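Local atomic coordinates of pyridoxal kinase (PDB entry 3H74), a protein that probably transfers a phosphate group from ATP to pyridoxal to give pyridoxal 5'-phosphate, as other ribokinase-type vitamin B6 kinases do. Residues Gln118-Asp121 against Gln122-Ala126; Leu139-Thr142 against Thr143-Ala146; Ser43-Thr46 against Ser47-Thr51. All coordinates share one frame; numbering follows the deposited sequence.

Interaction 1: residues Gln118-Asp121 against Gln122-Ala126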
ATOM      1  N   GLN A 118      -4.353 -16.871  -0.412  1.00 14.84           N
ATOM      2  CA  GLN A 118      -4.227 -18.089   0.358  1.00 16.70           C
ATOM      3  C   GLN A 118      -3.795 -17.759   1.790  1.00 16.89           C
ATOM      4  O   GLN A 118      -2.920 -17.032   2.013  1.00 17.42           O
ATOM      5  CB  GLN A 118      -3.257 -19.067  -0.363  1.00 17.17           C
ATOM      6  CG  GLN A 118      -3.794 -19.434  -1.857  1.00 20.30           C
ATOM      7  CD  GLN A 118      -3.221 -20.720  -2.626  1.00 23.69           C
ATOM      8  OE1 GLN A 118      -2.175 -20.716  -3.350  1.00 25.99           O
ATOM      9  NE2 GLN A 118      -4.040 -21.741  -2.607  1.00 25.13           N
ATOM     10  N   GLY A 119      -4.555 -18.237   2.734  1.00 16.90           N
ATOM     11  CA  GLY A 119      -4.277 -18.000   4.146  1.00 16.94           C
ATOM     12  C   GLY A 119      -5.125 -16.941   4.840  1.00 16.77           C
ATOM     13  O   GLY A 119      -5.153 -16.856   6.026  1.00 17.45           O
ATOM     14  N   PHE A 120      -5.788 -16.126   4.024  1.00 15.86           N
ATOM     15  CA  PHE A 120      -6.697 -15.099   4.530  1.00 15.23           C
ATOM     16  C   PHE A 120      -8.149 -15.561   4.479  1.00 15.60           C
ATOM     17  O   PHE A 120      -8.586 -16.204   3.516  1.00 16.36           O
ATOM     18  CB  PHE A 120      -6.556 -13.793   3.739  1.00 14.50           C
ATOM     19  CG  PHE A 120      -5.253 -13.056   3.968  1.00 13.32           C
ATOM     20  CD1 PHE A 120      -4.456 -13.300   5.091  1.00 13.08           C
ATOM     21  CD2 PHE A 120      -4.850 -12.074   3.067  1.00 12.49           C
ATOM     22  CE1 PHE A 120      -3.267 -12.597   5.287  1.00 13.12           C
ATOM     23  CE2 PHE A 120      -3.668 -11.366   3.255  1.00 12.16           C
ATOM     24  CZ  PHE A 120      -2.874 -11.623   4.369  1.00 12.11           C
ATOM     25  N   ASP A 121      -8.891 -15.214   5.522  1.00 15.63           N
ATOM     26  CA  ASP A 121     -10.295 -15.582   5.640  1.00 15.78           C
ATOM     27  C   ASP A 121     -11.121 -14.389   6.116  1.00 15.53           C
ATOM     28  O   ASP A 121     -10.597 -13.276   6.243  1.00 15.26           O
ATOM     29  CB  ASP A 121     -10.440 -16.780   6.590  1.00 16.24           C
ATOM     30  CG  ASP A 121      -9.795 -16.538   7.953  1.00 17.38           C
ATOM     31  OD1 ASP A 121      -9.536 -15.368   8.316  1.00 18.80           O
ATOM     32  OD2 ASP A 121      -9.547 -17.528   8.675  1.00 20.28           O
ATOM     33  N   GLN A 122     -12.405 -14.615   6.395  1.00 15.52           N
ATOM     34  CA  GLN A 122     -13.293 -13.552   6.864  1.00 15.62           C
ATOM     35  C   GLN A 122     -12.846 -12.911   8.176  1.00 14.84           C
ATOM     36  O   GLN A 122     -13.080 -11.723   8.396  1.00 14.51           O
ATOM     37  CB  GLN A 122     -14.731 -14.053   6.976  1.00 16.24           C
ATOM     38  CG  GLN A 122     -15.470 -14.062   5.643  1.00 19.11           C
ATOM     39  CD  GLN A 122     -15.833 -12.665   5.157  1.00 21.96           C
ATOM     40  OE1 GLN A 122     -16.418 -11.862   5.892  1.00 24.18           O
ATOM     41  NE2 GLN A 122     -15.494 -12.372   3.908  1.00 22.89           N
ATOM     42  N   ASP A 123     -12.207 -13.696   9.040  1.00 14.34           N
ATOM     43  CA  ASP A 123     -11.646 -13.167  10.281  1.00 13.98           C
ATOM     44  C   ASP A 123     -10.582 -12.115   9.978  1.00 12.71           C
ATOM     45  O   ASP A 123     -10.513 -11.089  10.654  1.00 12.19           O
ATOM     46  CB  ASP A 123     -11.049 -14.287  11.142  1.00 14.89           C
ATOM     47  CG  ASP A 123     -12.108 -15.101  11.880  1.00 17.45           C
ATOM     48  OD1 ASP A 123     -13.257 -14.630  12.025  1.00 19.49           O
ATOM     49  OD2 ASP A 123     -11.768 -16.216  12.323  1.00 21.75           O
ATOM     50  N   TYR A 124      -9.761 -12.370   8.960  1.00 11.62           N
ATOM     51  CA  TYR A 124      -8.725 -11.413   8.578  1.00 10.67           C
ATOM     52  C   TYR A 124      -9.338 -10.155   7.966  1.00 10.18           C
ATOM     53  O   TYR A 124      -8.872  -9.048   8.241  1.00  9.87           O
ATOM     54  CB  TYR A 124      -7.695 -12.039   7.638  1.00 10.37           C
ATOM     55  CG  TYR A 124      -6.482 -11.157   7.449  1.00  9.87           C
ATOM     56  CD1 TYR A 124      -5.538 -11.020   8.455  1.00 10.28           C
ATOM     57  CD2 TYR A 124      -6.295 -10.439   6.271  1.00  9.62           C
ATOM     58  CE1 TYR A 124      -4.427 -10.210   8.296  1.00  9.48           C
ATOM     59  CE2 TYR A 124      -5.188  -9.609   6.103  1.00  8.79           C
ATOM     60  CZ  TYR A 124      -4.262  -9.504   7.118  1.00  9.09           C
ATOM     61  OH  TYR A 124      -3.159  -8.700   6.978  1.00  7.86           O
ATOM     62  N   VAL A 125     -10.393 -10.322   7.166  1.00 10.09           N
ATOM     63  CA  VAL A 125     -11.123  -9.185   6.613  1.00 10.35           C
ATOM     64  C   VAL A 125     -11.675  -8.300   7.734  1.00 10.41           C
ATOM     65  O   VAL A 125     -11.598  -7.073   7.662  1.00  9.61           O
ATOM     66  CB  VAL A 125     -12.271  -9.634   5.668  1.00 10.51           C
ATOM     67  CG1 VAL A 125     -13.024  -8.442   5.133  1.00 11.23           C
ATOM     68  CG2 VAL A 125     -11.710 -10.436   4.499  1.00 10.55           C
ATOM     69  N   ALA A 126     -12.231  -8.928   8.769  1.00 10.55           N
ATOM     70  CA  ALA A 126     -12.762  -8.186   9.905  1.00 10.71           C
ATOM     71  C   ALA A 126     -11.656  -7.413  10.633  1.00 10.40           C
ATOM     72  O   ALA A 126     -11.847  -6.256  11.017  1.00 10.73           O
ATOM     73  CB  ALA A 126     -13.495  -9.120  10.856  1.00 11.39           C
TER
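Asp121 and Tyr124 meet at the start of helix 122-131, where Asp121 is the N-cap. Tyr124 N donates to Asp121 OD1 over 3.1 Å and meets that oxygen nearly along its C-O bond. The same N-H also reaches Asp121 O, but only weakly. CG of Asp121 sits between its own backbone N and carbonyl carbon (chi1 54°), and this swings OD1 back to Tyr124 N. Asp121 O takes its firm bond from Val125 N, at 3.1 Å, and Val125 CG2 lies against the same oxygen. Ala126 N then bonds to Gln122 O at 2.9 Å and carries the helical pattern on.

Beside the cap, Phe120 and Tyr124 run side by side and point the same way. Their rings form an offset stack with centroids 3.9 Å apart and planes at 9°. Tyr124 CE2 lies over the centre of the Phe120 ring, 3.5 Å from Phe120 CZ. Tyr124 OH is hydrogen-bonded to Gly84 N, which ties down the far end of the tyrosine. With an alanine at Phe120 the stack would be lost, and the Tyr124 ring would probably be left without its aromatic cover on this face. Asp121 OD2 and Asp123 OD2 stand 4.5 Å apart, so two negative groups gather at the helix start, where the helix dipole would probably ease their mutual repulsion.

Interaction 2: residues Leu139-Thr142 against Thr143-Ala146. With SO4 (sulfate ion), chain B.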
ATOM      1  N   LEU A 139      -6.097   2.091   0.110  1.00  6.54           N
ATOM      2  CA  LEU A 139      -5.749   1.818  -1.286  1.00  6.53           C
ATOM      3  C   LEU A 139      -6.141   0.408  -1.742  1.00  6.88           C
ATOM      4  O   LEU A 139      -5.308  -0.330  -2.278  1.00  7.00           O
ATOM      5  CB  LEU A 139      -4.243   2.034  -1.486  1.00  6.74           C
ATOM      6  CG  LEU A 139      -3.713   3.436  -1.175  1.00  6.30           C
ATOM      7  CD1 LEU A 139      -2.182   3.455  -1.213  1.00  7.80           C
ATOM      8  CD2 LEU A 139      -4.291   4.475  -2.141  1.00  8.78           C
ATOM      9  N   PRO A 140      -7.423   0.024  -1.557  1.00  6.68           N
ATOM     10  CA  PRO A 140      -7.838  -1.299  -2.000  1.00  6.93           C
ATOM     11  C   PRO A 140      -7.820  -1.426  -3.517  1.00  7.22           C
ATOM     12  O   PRO A 140      -8.058  -0.446  -4.233  1.00  7.83           O
ATOM     13  CB  PRO A 140      -9.292  -1.376  -1.512  1.00  7.20           C
ATOM     14  CG  PRO A 140      -9.742   0.054  -1.504  1.00  7.64           C
ATOM     15  CD  PRO A 140      -8.552   0.780  -0.971  1.00  7.04           C
ATOM     16  N   ASN A 141      -7.562  -2.633  -3.998  1.00  7.01           N
ATOM     17  CA  ASN A 141      -7.906  -2.971  -5.369  1.00  7.81           C
ATOM     18  C   ASN A 141      -9.398  -3.337  -5.417  1.00  8.27           C
ATOM     19  O   ASN A 141     -10.108  -3.227  -4.408  1.00  8.03           O
ATOM     20  CB  ASN A 141      -6.980  -4.067  -5.933  1.00  7.99           C
ATOM     21  CG  ASN A 141      -7.107  -5.390  -5.197  1.00  7.81           C
ATOM     22  OD1 ASN A 141      -8.160  -5.709  -4.651  1.00  8.16           O
ATOM     23  ND2 ASN A 141      -6.035  -6.182  -5.191  1.00  7.92           N
ATOM     24  N   THR A 142      -9.870  -3.766  -6.581  1.00  8.93           N
ATOM     25  CA  THR A 142     -11.295  -4.011  -6.790  1.00  9.95           C
ATOM     26  C   THR A 142     -11.791  -5.218  -5.982  1.00  9.70           C
ATOM     27  O   THR A 142     -12.926  -5.226  -5.499  1.00 10.13           O
ATOM     28  CB  THR A 142     -11.593  -4.132  -8.307  1.00 10.40           C
ATOM     29  OG1 THR A 142     -11.494  -2.835  -8.904  1.00 11.20           O
ATOM     30  CG2 THR A 142     -12.977  -4.669  -8.569  1.00 12.63           C
ATOM     31  N   THR A 143     -10.929  -6.219  -5.812  1.00  8.95           N
ATOM     32  CA  THR A 143     -11.240  -7.377  -4.974  1.00  8.85           C
ATOM     33  C   THR A 143     -11.384  -6.961  -3.508  1.00  8.56           C
ATOM     34  O   THR A 143     -12.343  -7.333  -2.820  1.00  8.38           O
ATOM     35  CB  THR A 143     -10.150  -8.468  -5.102  1.00  9.37           C
ATOM     36  OG1 THR A 143     -10.063  -8.898  -6.464  1.00 10.26           O
ATOM     37  CG2 THR A 143     -10.465  -9.670  -4.234  1.00  8.87           C
ATOM     38  N   GLU A 144     -10.421  -6.178  -3.037  1.00  8.16           N
ATOM     39  CA  GLU A 144     -10.392  -5.724  -1.656  1.00  7.96           C
ATOM     40  C   GLU A 144     -11.543  -4.777  -1.333  1.00  8.40           C
ATOM     41  O   GLU A 144     -12.089  -4.815  -0.237  1.00  8.23           O
ATOM     42  CB  GLU A 144      -9.040  -5.090  -1.356  1.00  7.58           C
ATOM     43  CG  GLU A 144      -7.947  -6.147  -1.328  1.00  7.43           C
ATOM     44  CD  GLU A 144      -6.558  -5.650  -1.689  1.00  7.58           C
ATOM     45  OE1 GLU A 144      -6.394  -4.478  -2.100  1.00  6.99           O
ATOM     46  OE2 GLU A 144      -5.631  -6.481  -1.563  1.00  7.11           O
ATOM     47  N   ALA A 145     -11.922  -3.937  -2.289  1.00  8.63           N
ATOM     48  CA  ALA A 145     -13.059  -3.031  -2.092  1.00  9.46           C
ATOM     49  C   ALA A 145     -14.333  -3.813  -1.766  1.00  9.66           C
ATOM     50  O   ALA A 145     -15.058  -3.482  -0.822  1.00 10.26           O
ATOM     51  CB  ALA A 145     -13.265  -2.170  -3.315  1.00 10.33           C
ATOM     52  N   ALA A 146     -14.587  -4.853  -2.554  1.00  9.47           N
ATOM     53  CA  ALA A 146     -15.748  -5.722  -2.362  1.00  9.70           C
ATOM     54  C   ALA A 146     -15.665  -6.503  -1.052  1.00  9.63           C
ATOM     55  O   ALA A 146     -16.654  -6.601  -0.314  1.00  9.53           O
ATOM     56  CB  ALA A 146     -15.911  -6.663  -3.543  1.00 10.48           C
TER
HETATM   57  S   SO4 B 281      -2.378  -4.788  -5.831  1.00 12.50           S
HETATM   58  O1  SO4 B 281      -2.539  -4.746  -4.378  1.00 13.63           O
HETATM   59  O2  SO4 B 281      -3.631  -5.197  -6.465  1.00 14.29           O
HETATM   60  O3  SO4 B 281      -1.946  -3.485  -6.336  1.00 15.01           O
HETATM   61  O4  SO4 B 281      -1.358  -5.787  -6.167  1.00 15.19           O
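Asn141 and Glu144 bond to each other's backbone while their flat ends lie stacked, amide on carboxylate, with planes 14° apart. The side chains cross at about a right angle. Asn141 CG comes 3.3 Å from Glu144 OE1. Two acceptors, Asn141 OD1 and Glu144 OE1, are thus near neighbours, and each is used by a main-chain N-H. Glu144 N gives a nearly straight bond to Asn141 OD1 at 2.8 Å. The asparagine's first torsion sets CG between backbone N and carbonyl carbon, which folds OD1 back over the helix start. Asn141 N returns a bond to Glu144 OE1 at 2.9 Å, with an N-H...O angle of 172°. Asn141 N approaches Glu144 OE1 from the anti side, 29° out of the carboxylate plane.

This is a capping box at the N-terminus of helix 142-149, with Asn141 as the N-cap. The sequence Asn-Thr-Thr-Glu fits the Asn-X-X-Glu motif of ribokinase-type kinases, which in relatives lies near the metal and phosphates at the active site. A sulfate ion, probably from the crystallisation liquor, is bound here. Asn141 ND2 donates to sulfate O2 at 2.9 Å, almost straight, and also bonds to Gly111 O.

The other carboxylate oxygen, Glu144 OE2, accepts from Leu110 N and Gly111 N. These bonds hold the carboxylate against rotation. Thr142 OG1 bonds to Asp180 OD1, and Thr143 OG1 to Gly114 N. Behind the cap, Pro140 CB packs on Glu144 CB at 3.7 Å. Ala145 N closes the first helical turn on Asn141 O at 2.9 Å.

Interaction 3: residues Ser43-Thr46 against Ser47-Thr51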
ATOM      1  N   SER A  43      12.859 -15.197   3.170  1.00  4.89           N
ATOM      2  CA  SER A  43      14.053 -15.378   2.337  1.00  5.03           C
ATOM      3  C   SER A  43      13.859 -14.783   0.929  1.00  5.02           C
ATOM      4  O   SER A  43      14.801 -14.220   0.338  1.00  4.89           O
ATOM      5  CB  SER A  43      14.420 -16.856   2.233  1.00  5.09           C
ATOM      6  OG  SER A  43      13.299 -17.610   1.796  1.00  5.40           O
ATOM      7  N   THR A  44      12.651 -14.956   0.388  1.00  4.99           N
ATOM      8  CA  THR A  44      12.255 -14.420  -0.920  1.00  5.40           C
ATOM      9  C   THR A  44      10.769 -14.098  -0.821  1.00  5.11           C
ATOM     10  O   THR A  44      10.089 -14.564   0.100  1.00  5.27           O
ATOM     11  CB  THR A  44      12.402 -15.460  -2.074  1.00  6.03           C
ATOM     12  OG1 THR A  44      11.413 -16.493  -1.922  1.00  5.47           O
ATOM     13  CG2 THR A  44      13.789 -16.091  -2.147  1.00  6.63           C
ATOM     14  N   HIS A  45      10.229 -13.352  -1.786  1.00  5.38           N
ATOM     15  CA  HIS A  45       8.782 -13.232  -1.818  1.00  5.83           C
ATOM     16  C   HIS A  45       8.143 -14.563  -2.224  1.00  6.54           C
ATOM     17  O   HIS A  45       8.831 -15.536  -2.565  1.00  6.27           O
ATOM     18  CB  HIS A  45       8.277 -12.012  -2.618  1.00  6.24           C
ATOM     19  CG  HIS A  45       8.541 -12.057  -4.092  1.00  6.04           C
ATOM     20  ND1 HIS A  45       8.076 -13.063  -4.916  1.00  7.20           N
ATOM     21  CD2 HIS A  45       9.168 -11.167  -4.899  1.00  6.90           C
ATOM     22  CE1 HIS A  45       8.423 -12.795  -6.164  1.00  7.19           C
ATOM     23  NE2 HIS A  45       9.093 -11.656  -6.176  1.00  7.36           N
ATOM     24  N   THR A  46       6.819 -14.596  -2.142  1.00  7.70           N
ATOM     25  CA  THR A  46       6.072 -15.842  -2.265  1.00  9.48           C
ATOM     26  C   THR A  46       5.630 -16.182  -3.693  1.00 10.10           C
ATOM     27  O   THR A  46       4.837 -17.109  -3.887  1.00 11.32           O
ATOM     28  CB  THR A  46       4.841 -15.828  -1.317  1.00  9.99           C
ATOM     29  OG1 THR A  46       4.104 -14.617  -1.508  1.00 12.49           O
ATOM     30  CG2 THR A  46       5.279 -15.900   0.135  1.00 11.53           C
ATOM     31  N   SER A  47       6.148 -15.470  -4.692  1.00 10.04           N
ATOM     32  CA  SER A  47       5.706 -15.679  -6.069  1.00 11.00           C
ATOM     33  C   SER A  47       6.837 -16.129  -7.003  1.00 10.45           C
ATOM     34  O   SER A  47       7.443 -15.315  -7.695  1.00 10.95           O
ATOM     35  CB  SER A  47       5.010 -14.413  -6.597  1.00 11.28           C
ATOM     36  OG  SER A  47       3.874 -14.074  -5.806  1.00 15.28           O
ATOM     37  N   GLY A  48       7.134 -17.430  -7.016  1.00  9.84           N
ATOM     38  CA  GLY A  48       8.022 -17.979  -8.048  1.00  9.18           C
ATOM     39  C   GLY A  48       9.362 -18.557  -7.628  1.00  8.49           C
ATOM     40  O   GLY A  48      10.121 -19.045  -8.466  1.00  8.77           O
ATOM     41  N   TYR A  49       9.679 -18.486  -6.337  1.00  7.93           N
ATOM     42  CA  TYR A  49      10.950 -19.010  -5.836  1.00  7.96           C
ATOM     43  C   TYR A  49      10.779 -20.327  -5.073  1.00  8.21           C
ATOM     44  O   TYR A  49      11.746 -20.828  -4.497  1.00  8.69           O
ATOM     45  CB  TYR A  49      11.619 -18.006  -4.892  1.00  7.65           C
ATOM     46  CG  TYR A  49      11.954 -16.657  -5.478  1.00  7.33           C
ATOM     47  CD1 TYR A  49      13.153 -16.453  -6.160  1.00  7.64           C
ATOM     48  CD2 TYR A  49      11.103 -15.573  -5.292  1.00  7.65           C
ATOM     49  CE1 TYR A  49      13.481 -15.190  -6.668  1.00  7.79           C
ATOM     50  CE2 TYR A  49      11.420 -14.323  -5.782  1.00  7.34           C
ATOM     51  CZ  TYR A  49      12.594 -14.136  -6.472  1.00  7.10           C
ATOM     52  OH  TYR A  49      12.884 -12.868  -6.947  1.00  8.31           O
ATOM     53  N   GLY A  50       9.564 -20.872  -5.071  1.00  8.24           N
ATOM     54  CA  GLY A  50       9.232 -21.985  -4.177  1.00  8.00           C
ATOM     55  C   GLY A  50       9.028 -21.473  -2.757  1.00  7.94           C
ATOM     56  O   GLY A  50       9.146 -20.267  -2.481  1.00  8.95           O
ATOM     57  N   THR A  51       8.737 -22.389  -1.845  1.00  7.21           N
ATOM     58  CA  THR A  51       8.370 -22.065  -0.475  1.00  7.19           C
ATOM     59  C   THR A  51       9.490 -21.318   0.245  1.00  6.55           C
ATOM     60  O   THR A  51      10.578 -21.856   0.413  1.00  6.35           O
ATOM     61  CB  THR A  51       8.052 -23.355   0.290  1.00  7.04           C
ATOM     62  OG1 THR A  51       6.994 -24.045  -0.397  1.00  7.83           O
ATOM     63  CG2 THR A  51       7.605 -23.046   1.707  1.00  8.51           C
TER
HETATM   64  O   HOH W   1       8.295 -17.981  -3.869  1.00  8.41           O
HETATM   65  O   HOH W   2       4.332 -12.957  -3.351  1.00 18.55           O
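Tyr49 lies against Thr44 and His45 at once, each meeting a different part of its ring. Thr44 comes in over one face. Its CB sits 3.9 Å from the Tyr49 ring centroid, 30° off the normal, in a CH-pi contact, and its CG2 lies over the same face toward the rim. The hydroxyl branch reaches back to the start of the side chain, with Thr44 OG1 3.3 Å from Tyr49 CB.

His45 meets the edge of the tyrosine. The two rings form a T-shaped (edge-to-face) pair, with centroids 4.9 Å apart and planes at 67°. Tyr49 supplies the edge and His45 the face. The touching atom is Tyr49 CE2, which stands above the imidazole, off centre, at 3.4 Å from His45 CE1. A chi1 of 67° folds the imidazole of His45 toward Ser47 N and Tyr49.

The imidazole is pinned by both nitrogens. Ser47 N donates to His45 ND1 at 3.1 Å, coming in nearly within the ring plane. His45 NE2 is hydrogen-bonded to Arg258 O.

Thr44 OG1 donates to His45 O at 2.8 Å, so the hydroxyl that packs on Tyr49 is itself satisfied. One water sits inside the turn. It donates to His45 O and Gly50 O and accepts from Tyr49 N. A second water joins Thr46 OG1 to Ser47 OG. Gly48 has a backbone shape that calls for glycine, and its O accepts from Arg258 NH1.

Together these contacts shape a compact, water-bridged loop between strand 32-42 and strand 54-55, at the edge of the main sheet of this ribokinase-type fold.

The three contacts follow one another in the chain as interaction 3, interaction 1 and interaction 2, and none touches another. Interactions 1 and 2 are nearest, with centres 14 Å apart and nearest atoms about 7 Å apart. Both cap a helix start, and both reach Leu110: the Tyr124 side chain touches it, while Glu144 bonds to its N. Interaction 2 alone binds the sulfate, which lies by the Asn-X-X-Glu motif and so probably near the active site, as in relatives. Interaction 3 is a surface loop, its centre 21 Å from that of interaction 1 and 24 Å from that of interaction 2. His280, from the C-terminal tag, touches both Gln118 and Thr46.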